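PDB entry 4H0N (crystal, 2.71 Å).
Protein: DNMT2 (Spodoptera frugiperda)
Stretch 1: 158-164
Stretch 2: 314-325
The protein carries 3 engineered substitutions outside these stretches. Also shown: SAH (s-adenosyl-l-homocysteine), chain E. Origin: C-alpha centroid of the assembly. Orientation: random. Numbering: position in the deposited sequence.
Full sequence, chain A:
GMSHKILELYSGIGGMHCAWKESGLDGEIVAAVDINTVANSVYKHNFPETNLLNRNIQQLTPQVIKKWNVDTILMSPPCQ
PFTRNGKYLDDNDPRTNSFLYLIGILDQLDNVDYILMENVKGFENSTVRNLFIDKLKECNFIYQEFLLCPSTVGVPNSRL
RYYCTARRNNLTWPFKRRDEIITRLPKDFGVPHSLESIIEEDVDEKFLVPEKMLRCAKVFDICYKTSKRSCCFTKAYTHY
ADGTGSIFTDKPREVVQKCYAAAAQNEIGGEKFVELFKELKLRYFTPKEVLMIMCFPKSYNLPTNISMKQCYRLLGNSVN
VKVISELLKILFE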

# COMPACT_ATOMS: atom_id res chain seq x y z
N SER A 158 4.16 -1.81 10.18
CA SER A 158 4.45 -0.41 9.92
C SER A 158 4.27 -0.11 8.43
O SER A 158 4.73 -0.86 7.58
CB SER A 158 5.87 -0.05 10.35
OG SER A 158 5.99 -0.07 11.76
N ARG A 159 3.59 0.99 8.14
CA ARG A 159 3.38 1.41 6.77
C ARG A 159 2.88 2.84 6.81
O ARG A 159 1.73 3.14 6.47
CB ARG A 159 2.37 0.49 6.07
CG ARG A 159 2.44 0.55 4.55
CD ARG A 159 1.58 -0.54 3.93
NE ARG A 159 1.50 -0.42 2.48
CZ ARG A 159 2.37 -0.96 1.63
NH1 ARG A 159 3.42 -1.64 2.09
NH2 ARG A 159 2.21 -0.80 0.33
N LEU A 160 3.76 3.72 7.26
CA LEU A 160 3.47 5.13 7.37
C LEU A 160 3.17 5.72 5.99
O LEU A 160 4.01 5.67 5.08
CB LEU A 160 4.65 5.85 8.03
CG LEU A 160 4.45 7.31 8.44
CD1 LEU A 160 3.16 7.49 9.24
CD2 LEU A 160 5.64 7.79 9.23
N ARG A 161 1.97 6.26 5.84
CA ARG A 161 1.51 6.82 4.57
C ARG A 161 0.74 8.12 4.78
O ARG A 161 0.16 8.36 5.84
CB ARG A 161 0.61 5.82 3.85
CG ARG A 161 1.30 4.55 3.41
CD ARG A 161 2.39 4.89 2.42
NE ARG A 161 2.74 3.76 1.56
CZ ARG A 161 3.71 2.89 1.82
NH1 ARG A 161 4.44 3.01 2.92
NH2 ARG A 161 3.95 1.89 0.98
N TYR A 162 0.74 8.95 3.74
CA TYR A 162 -0.05 10.17 3.72
C TYR A 162 -1.43 9.85 3.20
O TYR A 162 -1.58 9.06 2.26
CB TYR A 162 0.62 11.21 2.82
CG TYR A 162 -0.25 12.40 2.48
CD1 TYR A 162 -0.23 13.54 3.27
CD2 TYR A 162 -1.09 12.38 1.37
CE1 TYR A 162 -1.02 14.64 2.95
CE2 TYR A 162 -1.88 13.45 1.06
CZ TYR A 162 -1.84 14.58 1.84
OH TYR A 162 -2.64 15.66 1.52
N TYR A 163 -2.45 10.48 3.78
CA TYR A 163 -3.81 10.35 3.27
C TYR A 163 -4.53 11.68 3.24
O TYR A 163 -4.31 12.55 4.09
CB TYR A 163 -4.63 9.38 4.12
CG TYR A 163 -4.10 7.97 4.11
CD1 TYR A 163 -4.48 7.08 3.12
CD2 TYR A 163 -3.23 7.53 5.10
CE1 TYR A 163 -4.01 5.78 3.11
CE2 TYR A 163 -2.74 6.24 5.10
CZ TYR A 163 -3.14 5.37 4.10
OH TYR A 163 -2.67 4.08 4.10
N CYS A 164 -5.40 11.84 2.25
CA CYS A 164 -6.26 13.00 2.17
C CYS A 164 -7.68 12.57 1.85
O CYS A 164 -7.93 11.95 0.81
CB CYS A 164 -5.74 13.98 1.11
SG CYS A 164 -6.74 15.47 0.96
N LEU A 314 4.27 -6.40 -6.68
CA LEU A 314 2.87 -5.97 -6.64
C LEU A 314 2.36 -5.72 -5.22
O LEU A 314 1.63 -4.74 -4.97
CB LEU A 314 1.96 -7.00 -7.31
CG LEU A 314 2.13 -7.22 -8.81
CD1 LEU A 314 1.29 -8.40 -9.29
CD2 LEU A 314 1.76 -5.95 -9.55
N LEU A 315 2.72 -6.60 -4.29
CA LEU A 315 2.33 -6.48 -2.89
C LEU A 315 2.96 -5.25 -2.25
O LEU A 315 2.31 -4.55 -1.47
CB LEU A 315 2.73 -7.73 -2.10
CG LEU A 315 1.71 -8.85 -1.97
CD1 LEU A 315 1.10 -9.22 -3.31
CD2 LEU A 315 2.36 -10.08 -1.35
N GLY A 316 4.21 -4.98 -2.58
CA GLY A 316 4.92 -3.83 -2.05
C GLY A 316 4.37 -2.48 -2.48
O GLY A 316 4.63 -1.47 -1.83
N ASN A 317 3.62 -2.46 -3.58
CA ASN A 317 3.04 -1.23 -4.10
C ASN A 317 1.60 -1.01 -3.63
O ASN A 317 1.02 0.05 -3.87
CB ASN A 317 3.07 -1.23 -5.63
CG ASN A 317 4.48 -1.19 -6.19
OD1 ASN A 317 5.36 -0.51 -5.65
ND2 ASN A 317 4.70 -1.90 -7.29
N SER A 318 1.03 -2.00 -2.97
CA SER A 318 -0.39 -1.96 -2.64
C SER A 318 -0.69 -1.18 -1.36
O SER A 318 0.18 -0.52 -0.80
CB SER A 318 -0.97 -3.37 -2.55
OG SER A 318 -2.38 -3.34 -2.67
N VAL A 319 -1.93 -1.27 -0.91
CA VAL A 319 -2.40 -0.51 0.23
C VAL A 319 -2.75 -1.43 1.39
O VAL A 319 -2.97 -2.63 1.18
CB VAL A 319 -3.67 0.28 -0.13
CG1 VAL A 319 -3.46 1.06 -1.41
CG2 VAL A 319 -4.86 -0.66 -0.27
N ASN A 320 -2.81 -0.89 2.60
CA ASN A 320 -3.43 -1.61 3.70
C ASN A 320 -4.94 -1.44 3.61
O ASN A 320 -5.45 -0.34 3.77
CB ASN A 320 -2.92 -1.14 5.06
CG ASN A 320 -3.55 -1.91 6.21
OD1 ASN A 320 -4.72 -1.71 6.55
ND2 ASN A 320 -2.77 -2.81 6.82
N VAL A 321 -5.64 -2.53 3.33
CA VAL A 321 -7.07 -2.50 3.11
C VAL A 321 -7.85 -1.96 4.32
O VAL A 321 -8.87 -1.29 4.16
CB VAL A 321 -7.59 -3.90 2.67
CG1 VAL A 321 -9.10 -3.98 2.72
CG2 VAL A 321 -7.08 -4.22 1.27
N LYS A 322 -7.35 -2.22 5.53
CA LYS A 322 -8.06 -1.82 6.74
C LYS A 322 -8.06 -0.32 6.98
O LYS A 322 -9.10 0.27 7.27
CB LYS A 322 -7.49 -2.54 7.96
CG LYS A 322 -7.97 -2.01 9.29
CD LYS A 322 -8.49 -3.13 10.15
CE LYS A 322 -8.40 -2.76 11.62
NZ LYS A 322 -9.25 -3.62 12.49
N VAL A 323 -6.89 0.30 6.85
CA VAL A 323 -6.77 1.74 7.07
C VAL A 323 -7.68 2.53 6.12
O VAL A 323 -8.34 3.48 6.54
CB VAL A 323 -5.31 2.21 6.91
CG1 VAL A 323 -5.21 3.71 7.08
CG2 VAL A 323 -4.43 1.50 7.92
N ILE A 324 -7.72 2.12 4.86
CA ILE A 324 -8.52 2.83 3.86
C ILE A 324 -10.02 2.67 4.13
O ILE A 324 -10.80 3.61 3.97
CB ILE A 324 -8.18 2.39 2.43
CG1 ILE A 324 -6.75 2.79 2.11
CG2 ILE A 324 -9.13 3.00 1.42
CD1 ILE A 324 -6.36 2.43 0.73
N SER A 325 -10.40 1.47 4.54
CA SER A 325 -11.77 1.19 4.91
C SER A 325 -12.20 2.12 6.04
O SER A 325 -13.30 2.68 6.03
CB SER A 325 -11.91 -0.27 5.33
OG SER A 325 -13.27 -0.62 5.50
N SAH E . -2.94 1.04 -4.82
CA SAH E . -2.67 0.08 -5.88
CB SAH E . -1.43 0.42 -6.70
CG SAH E . -0.61 1.66 -6.31
SD SAH E . 1.08 1.56 -6.95
C SAH E . -2.63 -1.36 -5.36
O SAH E . -1.84 -2.19 -5.83
OXT SAH E . -3.38 -1.74 -4.47
C5' SAH E . 0.70 2.61 -8.38
C4' SAH E . 0.31 1.84 -9.65
O4' SAH E . -0.22 2.75 -10.60
C3' SAH E . 1.47 1.13 -10.32
O3' SAH E . 1.30 -0.27 -10.21
C2' SAH E . 1.43 1.55 -11.78
O2' SAH E . 1.35 0.43 -12.64
C1' SAH E . 0.18 2.39 -11.91
N9 SAH E . 0.41 3.60 -12.73
C8 SAH E . 1.51 4.42 -12.70
N7 SAH E . 1.32 5.42 -13.59
C5 SAH E . 0.12 5.25 -14.19
C6 SAH E . -0.55 5.98 -15.17
N6 SAH E . -0.00 7.07 -15.70
N1 SAH E . -1.79 5.56 -15.59
C2 SAH E . -2.36 4.42 -15.05
N3 SAH E . -1.69 3.71 -14.08
C4 SAH E . -0.47 4.11 -13.66

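Residues that touch across the stretches are at least 155 positions apart in sequence, and the stretches bury 290 Å² between them, both sides summed. Two kinds of interaction carry the contact: polar bonds from Arg159 and apolar packing around Tyr163.

The polar part centres on one arginine. Arg159 sits in the loop before the strand, and its CA-to-CB bond points toward the second stretch. Chi1, chi2 and chi3 are all t, so the side chain is extended and its guanidinium reaches the backbone of Gly316 and Ser318. There Arg159 NH2 donates to Ser318 O at 2.3 Å. This distance is very short for a hydrogen bond, and at 2.71 Å resolution its exact value deserves caution. A second, weak bond runs from Arg159 NH2 to Gly316 O at 3.3 Å. Both oxygens lie at the edge of the guanidinium, near its plane, where its N-H groups point. One nitrogen therefore ties together two backbone carbonyls two residues apart. Both acceptors are main-chain oxygens; the CA-to-CB bond of Ser318 points away. Arg159 NH1 is hydrogen-bonded elsewhere in the structure.

Arg161 approaches Gly316 but adds little. Arg161 NH2 is 4.4 Å from Gly316 O, too far for a hydrogen bond. Arg161 NH1 instead makes a weak bond to Leu160 O at 3.5 Å, within its own stretch.

The apolar part lies further along both stretches. The CA-to-CB bond of Tyr163, on the strand, points toward the second stretch. Tyr163 CZ is 4.0 Å from Val323 CG1, and Tyr163 CE1 is 4.2 Å from Ile324 CG1. These are van der Waals distances. Both methylene and methyl partners meet the ring obliquely. All three residues are buried.

Bonds within the second stretch lie close to the contact. Ser318 N donates to Leu315 O at 3.2 Å. Asn320 caps the second helix: its OD1 accepts from Val323 N at 3.0 Å and, weakly, from Lys322 N at 2.9 Å. The cap satisfies amides at the helix start, close to where Val323 meets Tyr163.

The second stretch also touches the ligand. Ser318 OG donates to SAH OXT at 2.6 Å, and Val319 CG1 lies 3.4 Å from SAH N. Ser318 thus serves two partners: its backbone oxygen binds Arg159, and its hydroxyl binds the ligand carboxylate.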